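Local coordinates for perosamine synthetase (PDB 3BN1) that catalyses the pyridoxal phosphate-dependent transfer of an amino group from L-glutamate to GDP-4-keto-6-deoxy-D-mannose, yielding GDP-perosamine for lipopolysaccharide O-antigen synthesis, at the interface of chains A and B. Residues are numbered along the deposited sequence; one frame, centred on the assembly and turned at random. Chains: chain A/B, Perosamine synthetase.

Contact 1: the interface of chains A and B. Residues chain A 315-318; chain B 222-223.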
ATOM      1  N   GLU A 315      -6.030 -16.498 -23.578  1.00 18.73           N
ATOM      2  CA  GLU A 315      -6.358 -16.254 -22.171  1.00 12.73           C
ATOM      3  C   GLU A 315      -7.822 -15.841 -21.967  1.00 25.98           C
ATOM      4  O   GLU A 315      -8.370 -15.055 -22.728  1.00 22.98           O
ATOM      5  CB  GLU A 315      -5.480 -15.139 -21.624  1.00 11.44           C
ATOM      6  CG  GLU A 315      -5.628 -15.062 -20.107  1.00 13.35           C
ATOM      7  CD  GLU A 315      -4.658 -14.140 -19.432  1.00 99.89           C
ATOM      8  OE1 GLU A 315      -4.081 -13.278 -20.138  1.00 22.86           O
ATOM      9  OE2 GLU A 315      -4.514 -14.297 -18.194  1.00 37.64           O
ATOM     10  N   SER A 316      -8.457 -16.358 -20.924  1.00 22.35           N
ATOM     11  CA  SER A 316      -9.830 -15.970 -20.571  1.00  4.04           C
ATOM     12  C   SER A 316      -9.865 -16.160 -19.057  1.00 17.90           C
ATOM     13  O   SER A 316      -8.890 -16.643 -18.475  1.00 22.27           O
ATOM     14  CB  SER A 316     -10.890 -16.844 -21.298  1.00  9.41           C
ATOM     15  OG  SER A 316     -10.803 -18.225 -21.012  1.00 16.06           O
ATOM     16  N   ARG A 317     -10.975 -15.907 -18.391  1.00 18.91           N
ATOM     17  CA  ARG A 317     -10.982 -16.215 -16.954  1.00 11.90           C
ATOM     18  C   ARG A 317     -12.431 -16.286 -16.550  1.00 15.36           C
ATOM     19  O   ARG A 317     -13.337 -15.776 -17.223  1.00 15.41           O
ATOM     20  CB  ARG A 317     -10.279 -15.165 -16.103  1.00 24.99           C
ATOM     21  CG  ARG A 317     -11.021 -13.920 -16.265  1.00  5.95           C
ATOM     22  CD  ARG A 317     -10.384 -12.638 -15.718  1.00 19.19           C
ATOM     23  NE  ARG A 317     -10.545 -12.510 -14.277  1.00 99.89           N
ATOM     24  CZ  ARG A 317      -9.883 -11.631 -13.524  1.00 99.89           C
ATOM     25  NH1 ARG A 317     -10.120 -11.633 -12.213  1.00 99.89           N
ATOM     26  NH2 ARG A 317      -8.997 -10.770 -14.067  1.00 26.62           N
ATOM     27  N   PRO A 318     -12.645 -16.936 -15.424  1.00 12.12           N
ATOM     28  CA  PRO A 318     -14.002 -17.072 -14.969  1.00  7.05           C
ATOM     29  C   PRO A 318     -14.533 -15.783 -14.405  1.00 37.55           C
ATOM     30  O   PRO A 318     -13.797 -14.873 -13.964  1.00 13.17           O
ATOM     31  CB  PRO A 318     -13.895 -18.131 -13.878  1.00 17.21           C
ATOM     32  CG  PRO A 318     -12.494 -18.075 -13.397  1.00 17.56           C
ATOM     33  CD  PRO A 318     -11.668 -17.289 -14.378  1.00 22.11           C
TER
ATOM     34  N   ARG B 222      -5.590 -20.506  -8.769  1.00 14.79           N
ATOM     35  CA  ARG B 222      -5.909 -19.150  -9.183  1.00  9.39           C
ATOM     36  C   ARG B 222      -7.409 -18.819  -9.114  1.00 17.19           C
ATOM     37  O   ARG B 222      -8.243 -19.703  -9.346  1.00 18.79           O
ATOM     38  CB  ARG B 222      -5.212 -18.882 -10.514  1.00  6.45           C
ATOM     39  CG  ARG B 222      -5.632 -17.664 -11.250  1.00 14.36           C
ATOM     40  CD  ARG B 222      -4.678 -16.549 -11.077  1.00 44.84           C
ATOM     41  NE  ARG B 222      -4.401 -16.079 -12.419  1.00 71.31           N
ATOM     42  CZ  ARG B 222      -4.290 -14.803 -12.754  1.00 99.89           C
ATOM     43  NH1 ARG B 222      -4.421 -13.862 -11.821  1.00 99.89           N
ATOM     44  NH2 ARG B 222      -4.036 -14.487 -14.020  1.00 52.36           N
ATOM     45  N   TYR B 223      -7.733 -17.605  -8.668  1.00 14.33           N
ATOM     46  CA  TYR B 223      -9.126 -17.162  -8.517  1.00 21.59           C
ATOM     47  C   TYR B 223      -9.834 -17.640  -7.251  1.00 13.15           C
ATOM     48  O   TYR B 223     -10.982 -17.259  -6.966  1.00 22.75           O
ATOM     49  CB  TYR B 223      -9.986 -17.380  -9.773  1.00 10.98           C
ATOM     50  CG  TYR B 223      -9.302 -16.911 -11.047  1.00 10.41           C
ATOM     51  CD1 TYR B 223      -8.889 -15.567 -11.207  1.00 12.19           C
ATOM     52  CD2 TYR B 223      -8.993 -17.818 -12.064  1.00 13.38           C
ATOM     53  CE1 TYR B 223      -8.196 -15.146 -12.354  1.00 18.53           C
ATOM     54  CE2 TYR B 223      -8.306 -17.391 -13.227  1.00 15.94           C
ATOM     55  CZ  TYR B 223      -7.909 -16.071 -13.351  1.00 22.49           C
ATOM     56  OH  TYR B 223      -7.223 -15.655 -14.470  1.00 24.02           O
TER
HETATM   57  O   HOH W   1      -7.274 -17.842 -16.506  1.00 26.13           O

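Contact 2: the interface of chains A and B. Residues chain A 28, 31, 33, 237; chain B 14, 16, 191, 241.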
ATOM      1  N   MET A  28      12.708  10.272 -12.392  1.00 15.39           N
ATOM      2  CA  MET A  28      14.006   9.732 -12.064  1.00  8.64           C
ATOM      3  C   MET A  28      15.079  10.843 -12.169  1.00 13.73           C
ATOM      4  O   MET A  28      16.086  10.879 -11.425  1.00  9.98           O
ATOM      5  CB  MET A  28      14.408   8.695 -13.149  1.00 16.17           C
ATOM      6  CG  MET A  28      13.598   7.416 -13.299  1.00 17.83           C
ATOM      7  SD  MET A  28      13.413   6.560 -11.657  1.00 14.54           S
ATOM      8  CE  MET A  28      15.100   5.879 -11.535  1.00 13.62           C
ATOM      9  N   THR A  31      14.848  13.220  -9.408  0.50  1.00           N
ATOM     10  CA  THR A  31      14.891  12.457  -8.157  0.50  1.00           C
ATOM     11  C   THR A  31      13.577  12.362  -7.382  0.50 14.31           C
ATOM     12  O   THR A  31      13.534  11.659  -6.377  0.50 11.41           O
ATOM     13  CB  THR A  31      16.152  12.773  -7.327  0.50 10.91           C
ATOM     14  OG1 THR A  31      16.064  14.105  -6.811  0.50 99.89           O
ATOM     15  CG2 THR A  31      17.405  12.644  -8.208  0.50  1.00           C
ATOM     16  N   ILE A  33      10.896  10.522  -6.734  1.00 16.15           N
ATOM     17  CA  ILE A  33      10.370   9.157  -7.008  1.00  7.27           C
ATOM     18  C   ILE A  33       9.507   8.581  -5.840  1.00 20.71           C
ATOM     19  O   ILE A  33       8.972   7.457  -5.863  1.00  9.32           O
ATOM     20  CB  ILE A  33      11.571   8.226  -7.343  1.00  6.62           C
ATOM     21  CG1 ILE A  33      12.427   7.977  -6.076  1.00 10.95           C
ATOM     22  CG2 ILE A  33      12.396   8.772  -8.537  1.00 12.63           C
ATOM     23  CD1 ILE A  33      13.285   6.640  -6.103  1.00  7.85           C
ATOM     24  N   ILE A 237       6.096   8.447  -9.231  1.00  6.67           N
ATOM     25  CA  ILE A 237       6.320   7.608 -10.422  1.00 12.46           C
ATOM     26  C   ILE A 237       4.994   6.973 -10.887  1.00 12.41           C
ATOM     27  O   ILE A 237       4.656   7.062 -12.067  1.00 15.23           O
ATOM     28  CB  ILE A 237       7.393   6.451 -10.155  1.00 10.07           C
ATOM     29  CG1 ILE A 237       8.830   7.050 -10.236  1.00  2.81           C
ATOM     30  CG2 ILE A 237       7.191   5.341 -11.215  1.00  8.55           C
ATOM     31  CD1 ILE A 237      10.031   6.088 -10.055  1.00  9.76           C
TER
ATOM     32  N   PRO B  14      17.571  11.409  -1.368  1.00 39.60           N
ATOM     33  CA  PRO B  14      17.987  10.200  -2.057  1.00 73.38           C
ATOM     34  C   PRO B  14      19.044  10.559  -3.053  1.00 32.39           C
ATOM     35  O   PRO B  14      19.025  11.620  -3.671  1.00 30.30           O
ATOM     36  CB  PRO B  14      16.749   9.803  -2.869  1.00 30.37           C
ATOM     37  CG  PRO B  14      16.072  11.081  -3.117  1.00 33.56           C
ATOM     38  CD  PRO B  14      16.253  11.859  -1.842  1.00 49.01           C
ATOM     39  N   LEU B  16      20.341   8.676  -6.310  1.00 11.60           N
ATOM     40  CA  LEU B  16      20.114   7.617  -7.291  1.00 18.87           C
ATOM     41  C   LEU B  16      21.291   7.674  -8.226  1.00 42.70           C
ATOM     42  O   LEU B  16      21.177   8.237  -9.298  1.00 38.89           O
ATOM     43  CB  LEU B  16      18.815   7.938  -8.049  1.00 36.40           C
ATOM     44  CG  LEU B  16      17.590   8.276  -7.161  1.00 19.74           C
ATOM     45  CD1 LEU B  16      16.338   8.394  -8.043  1.00 22.11           C
ATOM     46  CD2 LEU B  16      17.410   7.226  -6.059  1.00 16.08           C
ATOM     47  N   THR B 191      16.375   3.666  -0.863  1.00 13.94           N
ATOM     48  CA  THR B 191      14.990   4.001  -1.173  1.00 17.01           C
ATOM     49  C   THR B 191      14.435   3.285  -2.402  1.00 27.55           C
ATOM     50  O   THR B 191      15.179   2.739  -3.225  1.00 21.69           O
ATOM     51  CB  THR B 191      14.825   5.567  -1.353  1.00 12.86           C
ATOM     52  OG1 THR B 191      13.439   5.891  -1.478  1.00 13.74           O
ATOM     53  CG2 THR B 191      15.530   6.090  -2.642  1.00 13.13           C
ATOM     54  N   ILE B 241      14.352  -0.025  -8.655  1.00  9.59           N
ATOM     55  CA  ILE B 241      15.102   1.063  -7.983  1.00 14.97           C
ATOM     56  C   ILE B 241      15.808   0.562  -6.718  1.00  7.93           C
ATOM     57  O   ILE B 241      16.990   0.844  -6.402  1.00 10.25           O
ATOM     58  CB  ILE B 241      14.186   2.269  -7.623  1.00 11.55           C
ATOM     59  CG1 ILE B 241      13.473   2.824  -8.855  1.00  8.74           C
ATOM     60  CG2 ILE B 241      14.938   3.346  -6.874  1.00 12.64           C
ATOM     61  CD1 ILE B 241      12.401   3.789  -8.488  1.00 14.06           C
TER

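Contact 3: the interface of chains A and B. Residues chain A 185-186, 193-194; chain B 34-35, 231, 233.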
ATOM      1  N   PHE A 185      -4.586  -1.063 -11.189  1.00  5.61           N
ATOM      2  CA  PHE A 185      -3.785  -2.291 -11.252  1.00  1.51           C
ATOM      3  C   PHE A 185      -3.423  -2.530 -12.739  1.00 10.52           C
ATOM      4  O   PHE A 185      -4.014  -1.954 -13.662  1.00 16.40           O
ATOM      5  CB  PHE A 185      -4.655  -3.422 -10.684  1.00 11.76           C
ATOM      6  CG  PHE A 185      -3.954  -4.728 -10.628  1.00 12.28           C
ATOM      7  CD1 PHE A 185      -2.760  -4.840  -9.934  1.00 16.52           C
ATOM      8  CD2 PHE A 185      -4.464  -5.826 -11.291  1.00 22.54           C
ATOM      9  CE1 PHE A 185      -2.077  -6.036  -9.885  1.00 13.24           C
ATOM     10  CE2 PHE A 185      -3.773  -7.006 -11.254  1.00 25.48           C
ATOM     11  CZ  PHE A 185      -2.576  -7.113 -10.541  1.00 16.61           C
ATOM     12  N   GLY A 186      -2.447  -3.399 -12.972  1.00 17.76           N
ATOM     13  CA  GLY A 186      -1.908  -3.666 -14.314  1.00 17.70           C
ATOM     14  C   GLY A 186      -2.854  -4.009 -15.458  1.00 11.82           C
ATOM     15  O   GLY A 186      -2.661  -3.594 -16.597  1.00 19.05           O
ATOM     16  N   GLY A 193       0.472   0.433 -12.858  1.00  6.81           N
ATOM     17  CA  GLY A 193       1.198  -0.753 -12.381  1.00  6.71           C
ATOM     18  C   GLY A 193       0.413  -1.280 -11.150  1.00 14.10           C
ATOM     19  O   GLY A 193      -0.207  -2.364 -11.177  1.00 11.06           O
ATOM     20  N   GLU A 194       0.461  -0.497 -10.074  1.00 19.70           N
ATOM     21  CA  GLU A 194      -0.337  -0.676  -8.851  1.00 13.15           C
ATOM     22  C   GLU A 194      -0.721   0.773  -8.542  1.00 11.26           C
ATOM     23  O   GLU A 194       0.136   1.654  -8.577  1.00 13.38           O
ATOM     24  CB  GLU A 194       0.467  -1.292  -7.676  1.00 15.75           C
ATOM     25  CG  GLU A 194       0.720  -2.813  -7.685  1.00  8.02           C
ATOM     26  CD  GLU A 194      -0.483  -3.722  -7.296  1.00 27.68           C
ATOM     27  OE1 GLU A 194      -1.589  -3.270  -6.915  1.00 14.06           O
ATOM     28  OE2 GLU A 194      -0.311  -4.964  -7.398  1.00 15.63           O
TER
ATOM     29  N   SER B  34       3.977  -3.528 -13.159  1.00 11.46           N
ATOM     30  CA  SER B  34       3.112  -3.937 -12.068  1.00 19.67           C
ATOM     31  C   SER B  34       3.902  -4.769 -11.036  1.00  3.17           C
ATOM     32  O   SER B  34       5.145  -4.849 -11.035  1.00  8.61           O
ATOM     33  CB  SER B  34       1.945  -4.795 -12.615  1.00 16.87           C
ATOM     34  OG  SER B  34       0.785  -4.721 -11.792  1.00 12.95           O
ATOM     35  N   SER B  35       3.103  -5.528 -10.295  1.00 11.83           N
ATOM     36  CA  SER B  35       3.611  -6.372  -9.241  1.00 14.91           C
ATOM     37  C   SER B  35       4.001  -7.762  -9.689  1.00 11.54           C
ATOM     38  O   SER B  35       3.867  -8.719  -8.941  1.00 14.20           O
ATOM     39  CB  SER B  35       2.654  -6.407  -8.056  1.00 18.69           C
ATOM     40  OG  SER B  35       1.326  -6.521  -8.544  1.00 16.49           O
ATOM     41  N   ASN B 231      -3.590  -6.107  -0.261  1.00 10.06           N
ATOM     42  CA  ASN B 231      -2.873  -5.867  -1.531  1.00 22.04           C
ATOM     43  C   ASN B 231      -1.626  -5.134  -1.049  1.00 19.28           C
ATOM     44  O   ASN B 231      -1.657  -3.893  -0.917  1.00 11.05           O
ATOM     45  CB  ASN B 231      -3.565  -4.947  -2.546  1.00  9.63           C
ATOM     46  CG  ASN B 231      -2.680  -4.711  -3.758  1.00 11.13           C
ATOM     47  OD1 ASN B 231      -1.497  -5.043  -3.710  1.00  8.62           O
ATOM     48  ND2 ASN B 231      -3.249  -4.192  -4.871  1.00  9.37           N
ATOM     49  N   ARG B 233       1.549  -5.723  -2.373  1.00  6.46           N
ATOM     50  CA  ARG B 233       2.691  -5.963  -3.278  1.00 13.55           C
ATOM     51  C   ARG B 233       3.485  -4.718  -3.708  1.00 11.62           C
ATOM     52  O   ARG B 233       2.931  -3.626  -3.837  1.00 18.56           O
ATOM     53  CB  ARG B 233       2.124  -6.594  -4.544  1.00  4.63           C
ATOM     54  CG  ARG B 233       1.376  -7.828  -4.219  1.00 16.28           C
ATOM     55  CD  ARG B 233       0.653  -8.295  -5.442  1.00  9.51           C
ATOM     56  NE  ARG B 233      -0.414  -7.358  -5.745  1.00 22.04           N
ATOM     57  CZ  ARG B 233      -1.654  -7.677  -6.135  1.00 23.47           C
ATOM     58  NH1 ARG B 233      -2.509  -6.706  -6.442  1.00 11.81           N
ATOM     59  NH2 ARG B 233      -2.049  -8.935  -6.248  1.00 18.19           N
TER

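Contact 1: the interface of chains A and B
The short strand 317-318 of one subunit, which supplies A:Arg317 to the 2-oxoglutarate pocket of this aminotransferase, meets B:Tyr223 on a loop of its dimer partner. The phenol ring is held between A:Pro318 of the other subunit on one face and CG of its own neighbour B:Arg222, which sits over the ring centre, on the other. A:Pro318 lays its CD 3.8 Å from the centroid of the B:Tyr223 ring, displaced toward the rim, a CH-pi contact. Proline suits this place because its rigid ring offers a ready-made C-H surface to an aromatic. Nearer the hydroxyl, CB of A:Arg317 touches CZ of B:Tyr223 at 3.7 Å. The bend of the arginine at chi3 (-79°) sets the guanidinium so that CE1 of B:Tyr223 lies over its face toward the rim, the two planes 33° apart; this residue is poorly ordered, so its placement is approximate. Tyrosine adds to its flat surface a polar end: water 1, at the ring edge and in its plane, lies 3.0 Å from OH of B:Tyr223 and 2.8 Å from the carbonyl O of A:Ser316, bridging the subunits. The carboxylate of A:Glu315, its OE2 4.2 Å from NH2 of the poorly ordered B:Arg222, may add a loose electrostatic attraction. In the fold, strand 317-318 follows helix 302-311, whereas the tyrosine belongs to the long connection between helices 203-213 and 236-247 of the partner.

Contact 2: the interface of chains A and B
In this DegT/DnrJ/EryC1-family dimer, CD1 of A:Ile237 meets CD1 of B:Ile241 end-on at 3.7 Å where the helices 236-247 of the two subunits approach each other. The extended chain of A:Ile237 carries its terminal methyl outward from the helix to this contact. A:Ile33 is the wedge of the patch. With CG1 set between its backbone N and carbonyl carbon (chi1 70°), its two branches diverge: CD1 points at B:Ile241, touching CG2 at 3.8 Å, while CG2 of A:Ile33 reaches CD1 of B:Leu16 at 4.0 Å. Both encounters are tip to tip, methyl against methyl. The beta-branched isoleucine suits this place because two branches let one residue touch several neighbours, CD1 lying among B:Ile241, B:Leu16 and B:Thr191 and CG2 resting against B:Leu16. The forked end of B:Leu16 answers with CD1 and CD2 both beside A:Ile33 CD1. B:Thr191 turns its methyl, not its hydroxyl, to A:Ile33: with OG1 anti to the backbone N (chi1 -172°), CG2 comes to 4.2 Å from CD1 of A:Ile33. The carbonyl O of A:Met28, at the end of helix 20-30, is a loose van der Waals neighbour of B:Leu16, and the poorly ordered A:Thr31 and B:Pro14 flank the patch.

Contact 3: the interface of chains A and B
A:Glu194 carries its carboxylate across the dimer boundary into a cluster formed by B:Ser35, B:Asn231 and B:Arg233. From CB, chi1 (-79°) sets CG beside the backbone N, 4.1 Å from CB of B:Ser35, and the bend at chi2 swings the carboxylate toward the partner. At the tip the two oxygens divide the work. OE1 accepts a nearly straight hydrogen bond from the amide ND2 of B:Asn231 at 2.8 Å, received on the syn side but 31° out of the carboxylate plane. OE2 is gripped from several directions: on its anti lone pair it accepts the hydroxyl OG of B:Ser35 at 2.5 Å, and it forms a salt bridge with NE of B:Arg233 at 2.9 Å. The arginine's hydrogen bonds from NE and NH1 are bent and weak, so attraction of charge probably matters more than direction. Glutamate suits the spot by its reach and two acceptors. The same guanidinium passes A:Phe185, its NH1 3.5 Å from CE1, with the two planes only 21° apart. Beside it, OG of B:Ser34 donates to the carbonyl O of A:Gly193 at 2.6 Å from above the carbonyl plane; CA of A:Gly193 lies 3.7 Å from CA of B:Ser34, a closeness that the missing side chain probably allows. Together these bonds clamp the partner against the segment that runs from A:Phe185 past the cofactor lysine A:Lys188, and so probably help to shape an active site at the subunit boundary.

Contact 3 lies about 18 Å from each of the others, between the centres of their C-alpha atoms, while contacts 1 and 2 are about 35 Å apart. The segment after helix 20-30 serves contact 2 from chain A and contact 3 from chain B; the stretch after the cofactor lysine does the reverse, through B:Thr191 and A:Gly193 with A:Glu194. The connection before helix 236-247 supplies chain B residues to contacts 1 and 3, and that helix enters contact 2. Because 2-oxoglutarate-pocket residues A:Arg317 and A:Phe185 lie in contacts 1 and 3, dimerisation probably helps to build both symmetry-related active sites.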